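Long-range contacts in PKS (Streptomyces sp. CNQ431, PDB 5YDA), which is the acyltransferase domain of a splenocin polyketide synthase and, as expected for its family, probably selects acyl groups and loads them onto the carrier protein: residues Val99-Pro104 against Leu415-Ser420; Lys111-Leu116 against Glu366-Val371; Ala195-Ser200 against Asp357-Leu362; Ile373-Ser378 against Thr396-Ala401. All blocks are in the same frame, centred on the assembly; numbering follows the deposited sequence.

Contacts 2, 3 and 4 are buried in the acyltransferase domain, whereas contact 1 lies at the surface, its centre about 19 Å from the centre of the chain. Contacts 2 and 3 touch the same mixed sheet, whose strands here run parallel: the first pairs strand 112-116 with strand 369-372 through backbone hydrogen bonds, and the second lays helix 355-366 on strand 195-198 through aliphatic side chains and bare helix backbone. Contact 4 joins the loops that follow strands 369-372 and 394-395, where glycines bring backbones close and waters take part. In contact 1, a valine meets an arginine and a serine at a helix end. L418 of that helix packs on V369 and V371, linking contacts 1 and 2.

Contact 1. Residues Val99-Pro104 against Leu415-Ser420; sequences VPAVPP and LGRLWS
V102 carries the apolar side of this contact, its two methyl groups going to different residues of helix 407-420. CG1 stands anti to the carbonyl carbon (chi1 -67°), which puts CG2 between the backbone N and the carbonyl carbon. There CG2 presses on the last residue of the helix, 3.6 Å from S420 CB. The same methyl is 3.5 Å from S420 O, so it rests on backbone as much as on side chain. A beta-branched valine suits the place because it is short, wide and able to reach two neighbours at once.

Across the contact the R417 guanidinium is met by methyls. V102 CG1 sits over the centre of one face, 4.0 Å from R417 CZ. A101 adds its CB at 4.0 Å from R417 NH1, coming in obliquely. R417 reaches this far because its chain runs extended from CG to NE, and NE is held by a hydrogen bond to T394 O.

In the fold, residues 99-104 belong to the loop leading from helix 88-97 to strand 112-116. The loop joins a region holding a small two-stranded sheet, consistent with the linker that precedes acyltransferase domains in polyketide synthases, to the acyltransferase domain. Helix 407-420 ends against this loop and against strand 79-85, where R80 makes a cation-pi contact with W419.

Polar contact between the segments goes through solvent. One water lies 2.9 Å from P103 O and 2.9 Å from S420 O, placed to donate to either, though its protons have other acceptors in reach. S420 OG turns back to its own helix in a weak hydrogen bond to G416 O, 3.3 Å away.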
loop_
_atom_site.group_PDB
_atom_site.type_symbol
_atom_site.label_atom_id
_atom_site.label_comp_id
_atom_site.label_asym_id
_atom_site.label_seq_id
_atom_site.Cartn_x
_atom_site.Cartn_y
_atom_site.Cartn_z
ATOM N N VAL A 99 21.335 -9.454 -8.909
ATOM C CA VAL A 99 21.861 -9.822 -7.602
ATOM C C VAL A 99 20.714 -10.451 -6.809
ATOM O O VAL A 99 19.610 -9.907 -6.814
ATOM C CB VAL A 99 22.453 -8.625 -6.837
ATOM C CG1 VAL A 99 23.627 -8.028 -7.606
ATOM C CG2 VAL A 99 21.402 -7.547 -6.589
ATOM N N PRO A 100 20.919 -11.596 -6.161
ATOM C CA PRO A 100 19.865 -12.128 -5.286
ATOM C C PRO A 100 19.484 -11.094 -4.236
ATOM O O PRO A 100 20.343 -10.414 -3.671
ATOM C CB PRO A 100 20.509 -13.371 -4.661
ATOM C CG PRO A 100 21.974 -13.206 -4.874
ATOM C CD PRO A 100 22.136 -12.418 -6.134
ATOM N N ALA A 101 18.177 -10.952 -4.004
ATOM C CA ALA A 101 17.666 -9.881 -3.162
ATOM C C ALA A 101 16.757 -10.334 -2.028
ATOM O O ALA A 101 16.472 -9.519 -1.146
ATOM C CB ALA A 101 16.906 -8.845 -4.011
ATOM N N VAL A 102 16.281 -11.576 -2.025
ATOM C CA VAL A 102 15.481 -12.090 -0.915
ATOM C C VAL A 102 16.167 -13.345 -0.396
ATOM O O VAL A 102 16.986 -13.961 -1.102
ATOM C CB VAL A 102 14.014 -12.364 -1.332
ATOM C CG1 VAL A 102 13.294 -11.058 -1.667
ATOM C CG2 VAL A 102 13.951 -13.339 -2.485
ATOM N N PRO A 103 15.886 -13.738 0.845
ATOM C CA PRO A 103 16.433 -14.992 1.371
ATOM C C PRO A 103 15.900 -16.175 0.585
ATOM O O PRO A 103 14.900 -16.040 -0.138
ATOM C CB PRO A 103 15.922 -15.021 2.821
ATOM C CG PRO A 103 15.533 -13.612 3.126
ATOM C CD PRO A 103 15.065 -13.032 1.846
ATOM N N PRO A 104 16.537 -17.343 0.693
ATOM C CA PRO A 104 15.958 -18.549 0.092
ATOM C C PRO A 104 14.576 -18.799 0.663
ATOM O O PRO A 104 14.289 -18.437 1.803
ATOM C CB PRO A 104 16.943 -19.660 0.480
ATOM C CG PRO A 104 17.757 -19.089 1.611
ATOM C CD PRO A 104 17.819 -17.616 1.365
ATOM N N LEU A 415 5.757 -8.598 -8.710
ATOM C CA LEU A 415 5.327 -9.986 -8.874
ATOM C C LEU A 415 6.524 -10.928 -8.900
ATOM O O LEU A 415 6.499 -11.987 -8.262
ATOM C CB LEU A 415 4.482 -10.140 -10.139
ATOM C CG LEU A 415 3.118 -9.448 -10.057
ATOM C CD1 LEU A 415 2.407 -9.451 -11.390
ATOM C CD2 LEU A 415 2.244 -10.097 -8.987
ATOM N N GLY A 416 7.588 -10.549 -9.608
ATOM C CA GLY A 416 8.788 -11.369 -9.610
ATOM C C GLY A 416 9.373 -11.517 -8.219
ATOM O O GLY A 416 9.728 -12.622 -7.785
ATOM N N ARG A 417 9.452 -10.404 -7.486
ATOM C CA ARG A 417 9.986 -10.445 -6.132
ATOM C C ARG A 417 9.130 -11.321 -5.225
ATOM O O ARG A 417 9.657 -12.088 -4.406
ATOM C CB ARG A 417 10.076 -9.027 -5.588
ATOM C CG ARG A 417 10.806 -8.906 -4.285
ATOM C CD ARG A 417 10.938 -7.433 -3.940
ATOM N NE ARG A 417 11.250 -7.254 -2.532
ATOM C CZ ARG A 417 12.487 -7.124 -2.078
ATOM N NH1 ARG A 417 13.490 -7.141 -2.949
ATOM N NH2 ARG A 417 12.710 -6.979 -0.770
ATOM N N LEU A 418 7.808 -11.234 -5.366
ATOM C CA LEU A 418 6.936 -12.108 -4.594
ATOM C C LEU A 418 7.220 -13.582 -4.905
ATOM O O LEU A 418 7.306 -14.410 -3.989
ATOM C CB LEU A 418 5.475 -11.741 -4.862
ATOM C CG LEU A 418 4.998 -10.530 -4.056
ATOM C CD1 LEU A 418 3.712 -9.958 -4.620
ATOM C CD2 LEU A 418 4.811 -10.918 -2.585
ATOM N N TRP A 419 7.407 -13.921 -6.186
ATOM C CA TRP A 419 7.767 -15.294 -6.529
ATOM C C TRP A 419 9.109 -15.682 -5.919
ATOM O O TRP A 419 9.255 -16.784 -5.374
ATOM C CB TRP A 419 7.803 -15.483 -8.047
ATOM C CG TRP A 419 8.281 -16.869 -8.450
ATOM C CD1 TRP A 419 7.518 -18.001 -8.561
ATOM C CD2 TRP A 419 9.626 -17.262 -8.777
ATOM N NE1 TRP A 419 8.301 -19.066 -8.937
ATOM C CE2 TRP A 419 9.596 -18.641 -9.081
ATOM C CE3 TRP A 419 10.847 -16.579 -8.851
ATOM C CZ2 TRP A 419 10.741 -19.350 -9.448
ATOM C CZ3 TRP A 419 11.980 -17.280 -9.221
ATOM C CH2 TRP A 419 11.922 -18.657 -9.509
ATOM N N SER A 420 10.102 -14.789 -6.003
ATOM C CA SER A 420 11.421 -15.087 -5.451
ATOM C C SER A 420 11.363 -15.383 -3.957
ATOM O O SER A 420 12.172 -16.168 -3.449
ATOM C CB SER A 420 12.378 -13.928 -5.720
ATOM O OG SER A 420 12.717 -13.872 -7.095
HETATM O O HOH W 1 14.936 -16.873 -2.959
#

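Contact 2. Residues Lys111-Leu116 against Glu366-Val371; sequences KVAFLL and ERPVLV
The F114 ring meets V371 obliquely, with CD1 4.0 Å from V371 CB, and the two side chains lie side by side pointing the same way. L196 of the neighbouring strand also packs on this phenylalanine. A second flat group, the E366 carboxylate, has OE2 3.4 Å from K111 CG. Nearby, a water accepts from K111 N (2.8 Å) and donates to E366 O (3.0 Å), bridging the segments.

Strands 112-116 and 369-371 run parallel, with V112 beside V369, A113 beside L370 and F114 beside V371. Four backbone bonds join them. A113 gives its N to V369 O at 2.9 Å (164° at the hydrogen) and receives V371 N on its own O at 2.8 Å; V369 N to K111 O and L115 N to V371 O complete the set. V112 CG1 touches V371 CG2 on the F114 side, and A113, small enough to let P368 CG come to 3.8 Å of its CB, lies on the other.

The strand bonds satisfy buried peptide groups without polar side chains, and valine, alanine and leucine can fill both faces. K111 NZ lies 5.2 Å from E366 OE2, and E366 OE1 has a hydrogen-bond partner nearby, so any attraction between these charges is probably weak.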
loop_
_atom_site.group_PDB
_atom_site.type_symbol
_atom_site.label_atom_id
_atom_site.label_comp_id
_atom_site.label_asym_id
_atom_site.label_seq_id
_atom_site.Cartn_x
_atom_site.Cartn_y
_atom_site.Cartn_z
ATOM N N LYS A 111 3.476 -16.492 4.357
ATOM C CA LYS A 111 2.248 -15.713 4.398
ATOM C C LYS A 111 2.466 -14.352 3.727
ATOM O O LYS A 111 3.595 -13.867 3.597
ATOM C CB LYS A 111 1.783 -15.514 5.839
ATOM C CG LYS A 111 1.558 -16.802 6.607
ATOM C CD LYS A 111 0.313 -17.513 6.120
ATOM C CE LYS A 111 0.139 -18.846 6.818
ATOM N NZ LYS A 111 -0.366 -19.887 5.883
ATOM N N VAL A 112 1.365 -13.730 3.309
ATOM C CA VAL A 112 1.402 -12.449 2.611
ATOM C C VAL A 112 0.484 -11.465 3.329
ATOM O O VAL A 112 -0.666 -11.798 3.642
ATOM C CB VAL A 112 0.979 -12.606 1.135
ATOM C CG1 VAL A 112 0.901 -11.238 0.420
ATOM C CG2 VAL A 112 1.921 -13.564 0.415
ATOM N N ALA A 113 0.971 -10.244 3.558
ATOM C CA ALA A 113 0.151 -9.176 4.118
ATOM C C ALA A 113 0.135 -7.977 3.176
ATOM O O ALA A 113 1.157 -7.638 2.574
ATOM C CB ALA A 113 0.663 -8.755 5.503
ATOM N N PHE A 114 -1.027 -7.340 3.041
ATOM C CA PHE A 114 -1.157 -6.096 2.293
ATOM C C PHE A 114 -1.130 -4.930 3.271
ATOM O O PHE A 114 -1.848 -4.950 4.284
ATOM C CB PHE A 114 -2.460 -6.047 1.484
ATOM C CG PHE A 114 -2.458 -6.891 0.242
ATOM C CD1 PHE A 114 -1.337 -7.614 -0.136
ATOM C CD2 PHE A 114 -3.600 -6.963 -0.554
ATOM C CE1 PHE A 114 -1.355 -8.396 -1.290
ATOM C CE2 PHE A 114 -3.616 -7.732 -1.695
ATOM C CZ PHE A 114 -2.491 -8.449 -2.064
ATOM N N LEU A 115 -0.324 -3.910 2.960
ATOM C CA LEU A 115 -0.252 -2.678 3.747
ATOM C C LEU A 115 -0.853 -1.538 2.924
ATOM O O LEU A 115 -0.379 -1.251 1.817
ATOM C CB LEU A 115 1.194 -2.358 4.141
ATOM C CG LEU A 115 1.842 -3.105 5.336
ATOM C CD1 LEU A 115 1.625 -4.621 5.291
ATOM C CD2 LEU A 115 3.346 -2.807 5.434
ATOM N N LEU A 116 -1.869 -0.871 3.479
ATOM C CA LEU A 116 -2.674 0.105 2.744
ATOM C C LEU A 116 -2.443 1.513 3.279
ATOM O O LEU A 116 -2.895 1.818 4.394
ATOM C CB LEU A 116 -4.158 -0.249 2.847
ATOM C CG LEU A 116 -4.797 -1.473 2.171
ATOM C CD1 LEU A 116 -4.446 -1.605 0.668
ATOM C CD2 LEU A 116 -4.546 -2.742 2.929
ATOM N N GLU A 366 2.203 -14.002 11.825
ATOM C CA GLU A 366 2.421 -14.567 10.495
ATOM C C GLU A 366 3.868 -14.505 10.014
ATOM O O GLU A 366 4.256 -15.326 9.176
ATOM C CB GLU A 366 1.534 -13.852 9.459
ATOM C CG GLU A 366 0.076 -13.621 9.877
ATOM C CD GLU A 366 -0.778 -14.884 9.769
ATOM O OE1 GLU A 366 -1.973 -14.834 10.140
ATOM O OE2 GLU A 366 -0.261 -15.924 9.307
ATOM N N ARG A 367 4.670 -13.556 10.508
ATOM C CA ARG A 367 5.940 -13.194 9.882
ATOM C C ARG A 367 5.809 -13.126 8.359
ATOM O O ARG A 367 6.635 -13.691 7.630
ATOM C CB ARG A 367 7.039 -14.165 10.316
ATOM C CG ARG A 367 7.521 -13.851 11.745
ATOM C CD ARG A 367 8.560 -14.819 12.278
ATOM N NE ARG A 367 9.584 -15.116 11.287
ATOM C CZ ARG A 367 10.772 -14.517 11.227
ATOM N NH1 ARG A 367 11.101 -13.572 12.107
ATOM N NH2 ARG A 367 11.636 -14.866 10.281
ATOM N N PRO A 368 4.815 -12.408 7.840
ATOM C CA PRO A 368 4.527 -12.476 6.407
ATOM C C PRO A 368 5.403 -11.531 5.595
ATOM O O PRO A 368 6.013 -10.596 6.118
ATOM C CB PRO A 368 3.061 -12.056 6.341
ATOM C CG PRO A 368 2.954 -11.031 7.439
ATOM C CD PRO A 368 3.951 -11.422 8.515
ATOM N N VAL A 369 5.477 -11.822 4.290
ATOM C CA VAL A 369 5.927 -10.829 3.326
ATOM C C VAL A 369 5.021 -9.606 3.429
ATOM O O VAL A 369 3.788 -9.721 3.452
ATOM C CB VAL A 369 5.923 -11.426 1.908
ATOM C CG1 VAL A 369 6.410 -10.398 0.883
ATOM C CG2 VAL A 369 6.776 -12.708 1.832
ATOM N N LEU A 370 5.623 -8.427 3.510
ATOM C CA LEU A 370 4.874 -7.181 3.646
ATOM C C LEU A 370 4.782 -6.495 2.281
ATOM O O LEU A 370 5.803 -6.084 1.712
ATOM C CB LEU A 370 5.534 -6.265 4.673
ATOM C CG LEU A 370 5.757 -6.875 6.049
ATOM C CD1 LEU A 370 6.304 -5.827 6.999
ATOM C CD2 LEU A 370 4.458 -7.453 6.579
ATOM N N VAL A 371 3.565 -6.372 1.761
ATOM C CA VAL A 371 3.325 -5.870 0.416
ATOM C C VAL A 371 2.552 -4.573 0.562
ATOM O O VAL A 371 1.383 -4.579 0.981
ATOM C CB VAL A 371 2.559 -6.874 -0.457
ATOM C CG1 VAL A 371 2.416 -6.350 -1.880
ATOM C CG2 VAL A 371 3.251 -8.226 -0.452
HETATM O O HOH W 2 5.261 -16.356 6.531
#

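Contact 3. Residues Ala195-Ser200 against Asp357-Leu362; sequences ALIGHS and DGIAAL
I197 is the main bump on the strand, and its CD1 drops onto bare helix backbone, 3.5 Å from G358 C and 3.7 Å from I359 N. With no side chain at G358, the helix has a shallow hollow here that the methyl fills. The isoleucine reaches it because CG1 stands anti to the backbone N (chi1 -171°) and chi2 is likewise extended.

One turn further along the helix the roles reverse. L362 points its branched end at the strand, CD1 meeting A195 CB at 3.8 Å, while CD2 lies more loosely, 4.3 Å from I197 CG2. A195 is small enough to give the leucine a recess, and I197 forms its wall. I359 grazes I197 CD1 with CG1 and reaches on to L115 of the adjoining strand.

Strand 195-198 and helix 357-362 run almost antiparallel, 172° between directions, with axes 9.6 Å apart. That is the layered stacking of helix on sheet in an alpha/beta domain. The strand ends at G198 and runs on into H199 and S200. G198, S200 and G202 fit the GxSxG pattern of a nucleophile elbow, with S200 in the strained conformation expected there; S200 OG is hydrogen-bonded to H298 NE2, as in the serine-histidine pair expected for this family.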
loop_
_atom_site.group_PDB
_atom_site.type_symbol
_atom_site.label_atom_id
_atom_site.label_comp_id
_atom_site.label_asym_id
_atom_site.label_seq_id
_atom_site.Cartn_x
_atom_site.Cartn_y
_atom_site.Cartn_z
ATOM N N ALA A 195 -3.396 -11.486 5.412
ATOM C CA ALA A 195 -3.732 -10.490 6.415
ATOM C C ALA A 195 -3.636 -9.107 5.781
ATOM O O ALA A 195 -2.976 -8.914 4.754
ATOM C CB ALA A 195 -2.826 -10.612 7.648
ATOM N N LEU A 196 -4.298 -8.149 6.413
ATOM C CA LEU A 196 -4.363 -6.783 5.930
ATOM C C LEU A 196 -4.111 -5.827 7.082
ATOM O O LEU A 196 -4.512 -6.081 8.225
ATOM C CB LEU A 196 -5.734 -6.467 5.311
ATOM C CG LEU A 196 -6.199 -7.422 4.206
ATOM C CD1 LEU A 196 -7.721 -7.493 4.162
ATOM C CD2 LEU A 196 -5.655 -6.945 2.871
ATOM N N ILE A 197 -3.465 -4.713 6.774
ATOM C CA ILE A 197 -3.404 -3.592 7.701
ATOM C C ILE A 197 -3.428 -2.308 6.885
ATOM O O ILE A 197 -2.799 -2.211 5.824
ATOM C CB ILE A 197 -2.168 -3.679 8.631
ATOM C CG1 ILE A 197 -2.251 -2.623 9.742
ATOM C CG2 ILE A 197 -0.870 -3.503 7.851
ATOM C CD1 ILE A 197 -1.092 -2.720 10.779
ATOM N N GLY A 198 -4.197 -1.327 7.354
ATOM C CA GLY A 198 -4.260 -0.032 6.723
ATOM C C GLY A 198 -3.884 1.048 7.722
ATOM O O GLY A 198 -3.755 0.801 8.924
ATOM N N HIS A 199 -3.719 2.261 7.207
ATOM C CA HIS A 199 -3.419 3.424 8.031
ATOM C C HIS A 199 -4.549 4.420 7.817
ATOM O O HIS A 199 -4.630 5.036 6.751
ATOM C CB HIS A 199 -2.060 4.032 7.668
ATOM C CG HIS A 199 -1.548 4.996 8.690
ATOM N ND1 HIS A 199 -2.155 6.212 8.931
ATOM C CD2 HIS A 199 -0.498 4.920 9.551
ATOM C CE1 HIS A 199 -1.493 6.846 9.887
ATOM N NE2 HIS A 199 -0.494 6.079 10.287
ATOM N N SER A 200 -5.432 4.550 8.817
ATOM C CA SER A 200 -6.541 5.492 8.779
ATOM C C SER A 200 -7.420 5.215 7.565
ATOM O O SER A 200 -8.119 4.202 7.518
ATOM C CB SER A 200 -6.021 6.935 8.765
ATOM O OG SER A 200 -7.010 7.856 9.216
ATOM N N ASP A 357 2.193 -0.602 16.650
ATOM C CA ASP A 357 1.728 -1.795 17.348
ATOM C C ASP A 357 1.045 -2.762 16.388
ATOM O O ASP A 357 1.245 -3.983 16.472
ATOM C CB ASP A 357 0.777 -1.407 18.478
ATOM C CG ASP A 357 1.467 -0.622 19.567
ATOM O OD1 ASP A 357 2.684 -0.831 19.766
ATOM O OD2 ASP A 357 0.800 0.216 20.212
ATOM N N GLY A 358 0.221 -2.237 15.477
ATOM C CA GLY A 358 -0.424 -3.102 14.505
ATOM C C GLY A 358 0.571 -3.890 13.675
ATOM O O GLY A 358 0.377 -5.083 13.431
ATOM N N ILE A 359 1.656 -3.235 13.234
ATOM C CA ILE A 359 2.683 -3.925 12.452
ATOM C C ILE A 359 3.322 -5.047 13.270
ATOM O O ILE A 359 3.571 -6.146 12.761
ATOM C CB ILE A 359 3.738 -2.918 11.952
ATOM C CG1 ILE A 359 3.259 -2.242 10.686
ATOM C CG2 ILE A 359 5.006 -3.626 11.618
ATOM C CD1 ILE A 359 3.215 -3.194 9.506
ATOM N N ALA A 360 3.582 -4.797 14.556
ATOM C CA ALA A 360 4.189 -5.833 15.391
ATOM C C ALA A 360 3.245 -7.018 15.602
ATOM O O ALA A 360 3.679 -8.175 15.582
ATOM C CB ALA A 360 4.618 -5.239 16.732
ATOM N N ALA A 361 1.952 -6.756 15.805
ATOM C CA ALA A 361 1.005 -7.862 15.942
ATOM C C ALA A 361 0.909 -8.665 14.652
ATOM O O ALA A 361 0.863 -9.900 14.681
ATOM C CB ALA A 361 -0.373 -7.338 16.330
ATOM N N LEU A 362 0.862 -7.973 13.511
ATOM C CA LEU A 362 0.828 -8.652 12.223
ATOM C C LEU A 362 2.035 -9.558 12.063
ATOM O O LEU A 362 1.908 -10.719 11.663
ATOM C CB LEU A 362 0.795 -7.612 11.112
ATOM C CG LEU A 362 0.512 -8.029 9.688
ATOM C CD1 LEU A 362 -0.987 -7.896 9.485
ATOM C CD2 LEU A 362 1.253 -7.113 8.740
#

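Contact 4. Residues Ile373-Ser378 against Thr396-Ala401; sequences IGPGDS and TTMRHA
G376 is gripped on its backbone by the facing loop. Its N gives a nearly straight hydrogen bond to M398 O, 2.9 Å with 175° at the hydrogen. Its CA lies over one face of the H400 imidazole, 3.6 Å from the ring centroid and 17° off the normal, a CH-pi contact that only a residue without a side chain could make so close. G374 is glycine for its own backbone angles, at which a CB would jam against the preceding carbonyl O. T397 CG2 comes to 3.6 Å of G374 N. P375 offers a rigid apolar surface, and the flexible M398 lies alongside, its CG 3.6 Å from P375 CA. A water sits in this packed part too, accepting from T397 N at 2.9 Å and placed to donate to G374 O and G376 O.

The D377 and H400 side is more exposed. T396 OG1 reaches G376 O only in a weak hydrogen bond of 3.4 Å. D377 OD1 comes to the H400 ring edge, in its plane, 3.1 Å from CE1, with the carboxylate turned 82° against the ring. A water, also in that plane, donates to D377 OD1 over 3.2 Å.

Both loops follow strands of the central mixed sheet, 369-372 and 394-395, and lead into helices 378-387 and 407-420. Helix 169-188 covers them, L175 against P375 and L182 against T397 and M398.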
loop_
_atom_site.group_PDB
_atom_site.type_symbol
_atom_site.label_atom_id
_atom_site.label_comp_id
_atom_site.label_asym_id
_atom_site.label_seq_id
_atom_site.Cartn_x
_atom_site.Cartn_y
_atom_site.Cartn_z
ATOM N N ILE A 373 0.459 -1.614 -0.792
ATOM C CA ILE A 373 -0.522 -1.507 -1.869
ATOM C C ILE A 373 -0.853 -0.033 -2.024
ATOM O O ILE A 373 -1.638 0.520 -1.248
ATOM C CB ILE A 373 -1.794 -2.308 -1.564
ATOM C CG1 ILE A 373 -1.455 -3.772 -1.308
ATOM C CG2 ILE A 373 -2.862 -2.126 -2.669
ATOM C CD1 ILE A 373 -0.743 -4.398 -2.444
ATOM N N GLY A 374 -0.321 0.595 -3.052
ATOM C CA GLY A 374 -0.539 2.007 -3.260
ATOM C C GLY A 374 0.775 2.680 -3.577
ATOM O O GLY A 374 1.840 2.051 -3.525
ATOM N N PRO A 375 0.734 3.969 -3.910
ATOM C CA PRO A 375 1.963 4.657 -4.351
ATOM C C PRO A 375 2.941 4.852 -3.203
ATOM O O PRO A 375 2.572 5.340 -2.131
ATOM C CB PRO A 375 1.451 6.007 -4.882
ATOM C CG PRO A 375 0.205 6.260 -4.119
ATOM C CD PRO A 375 -0.432 4.869 -3.916
ATOM N N GLY A 376 4.191 4.476 -3.440
ATOM C CA GLY A 376 5.285 4.803 -2.548
ATOM C C GLY A 376 5.673 3.668 -1.615
ATOM O O GLY A 376 5.304 2.497 -1.780
ATOM N N ASP A 377 6.444 4.047 -0.595
ATOM C CA ASP A 377 6.986 3.098 0.363
ATOM C C ASP A 377 6.879 3.643 1.779
ATOM O O ASP A 377 7.698 3.307 2.642
ATOM C CB ASP A 377 8.445 2.766 0.041
ATOM C CG ASP A 377 9.363 3.992 0.142
ATOM O OD1 ASP A 377 8.874 5.121 0.407
ATOM O OD2 ASP A 377 10.579 3.827 -0.054
ATOM N N SER A 378 5.882 4.484 2.044
ATOM C CA SER A 378 5.822 5.126 3.352
ATOM C C SER A 378 5.517 4.124 4.465
ATOM O O SER A 378 6.089 4.222 5.554
ATOM C CB SER A 378 4.797 6.263 3.331
ATOM O OG SER A 378 3.483 5.755 3.112
ATOM N N THR A 396 7.292 -3.503 -2.780
ATOM C CA THR A 396 6.672 -2.254 -3.142
ATOM C C THR A 396 6.003 -2.427 -4.500
ATOM O O THR A 396 6.432 -3.230 -5.332
ATOM C CB THR A 396 7.733 -1.147 -3.101
ATOM O OG1 THR A 396 7.323 -0.175 -2.138
ATOM C CG2 THR A 396 7.964 -0.519 -4.430
ATOM N N THR A 397 4.946 -1.673 -4.718
ATOM C CA THR A 397 3.975 -2.041 -5.725
ATOM C C THR A 397 3.606 -0.895 -6.670
ATOM O O THR A 397 3.151 -1.157 -7.792
ATOM C CB THR A 397 2.751 -2.619 -4.982
ATOM O OG1 THR A 397 2.504 -3.975 -5.356
ATOM C CG2 THR A 397 1.551 -1.789 -5.070
ATOM N N MET A 398 3.870 0.351 -6.302
ATOM C CA MET A 398 3.567 1.471 -7.178
ATOM C C MET A 398 4.555 2.601 -6.882
ATOM O O MET A 398 4.864 2.888 -5.713
ATOM C CB MET A 398 2.095 1.910 -6.993
ATOM C CG MET A 398 1.693 3.207 -7.680
ATOM S SD MET A 398 -0.117 3.476 -7.677
ATOM C CE MET A 398 -0.611 2.243 -8.881
ATOM N N ARG A 399 5.032 3.240 -7.947
ATOM C CA ARG A 399 6.098 4.232 -7.849
ATOM C C ARG A 399 5.613 5.508 -7.163
ATOM O O ARG A 399 4.417 5.811 -7.122
ATOM C CB ARG A 399 6.610 4.591 -9.244
ATOM C CG ARG A 399 5.550 5.345 -10.048
ATOM C CD ARG A 399 5.946 5.577 -11.486
ATOM N NE ARG A 399 4.856 6.175 -12.246
ATOM C CZ ARG A 399 4.578 7.480 -12.258
ATOM N NH1 ARG A 399 5.308 8.333 -11.551
ATOM N NH2 ARG A 399 3.565 7.937 -12.977
ATOM N N HIS A 400 6.579 6.278 -6.651
ATOM C CA HIS A 400 6.353 7.638 -6.173
ATOM C C HIS A 400 6.051 8.574 -7.339
ATOM O O HIS A 400 6.373 8.285 -8.492
ATOM C CB HIS A 400 7.580 8.174 -5.418
ATOM C CG HIS A 400 7.676 7.703 -4.001
ATOM N ND1 HIS A 400 8.580 6.744 -3.595
ATOM C CD2 HIS A 400 6.985 8.066 -2.891
ATOM C CE1 HIS A 400 8.448 6.542 -2.294
ATOM N NE2 HIS A 400 7.484 7.328 -1.843
ATOM N N ALA A 401 5.456 9.729 -7.006
ATOM C CA ALA A 401 5.043 10.711 -8.011
ATOM C C ALA A 401 6.145 11.014 -9.035
ATOM O O ALA A 401 5.895 11.032 -10.247
ATOM C CB ALA A 401 4.595 12.000 -7.316
HETATM O O HOH W 3 3.896 0.653 -3.356
HETATM O O HOH W 4 6.729 7.473 0.549
#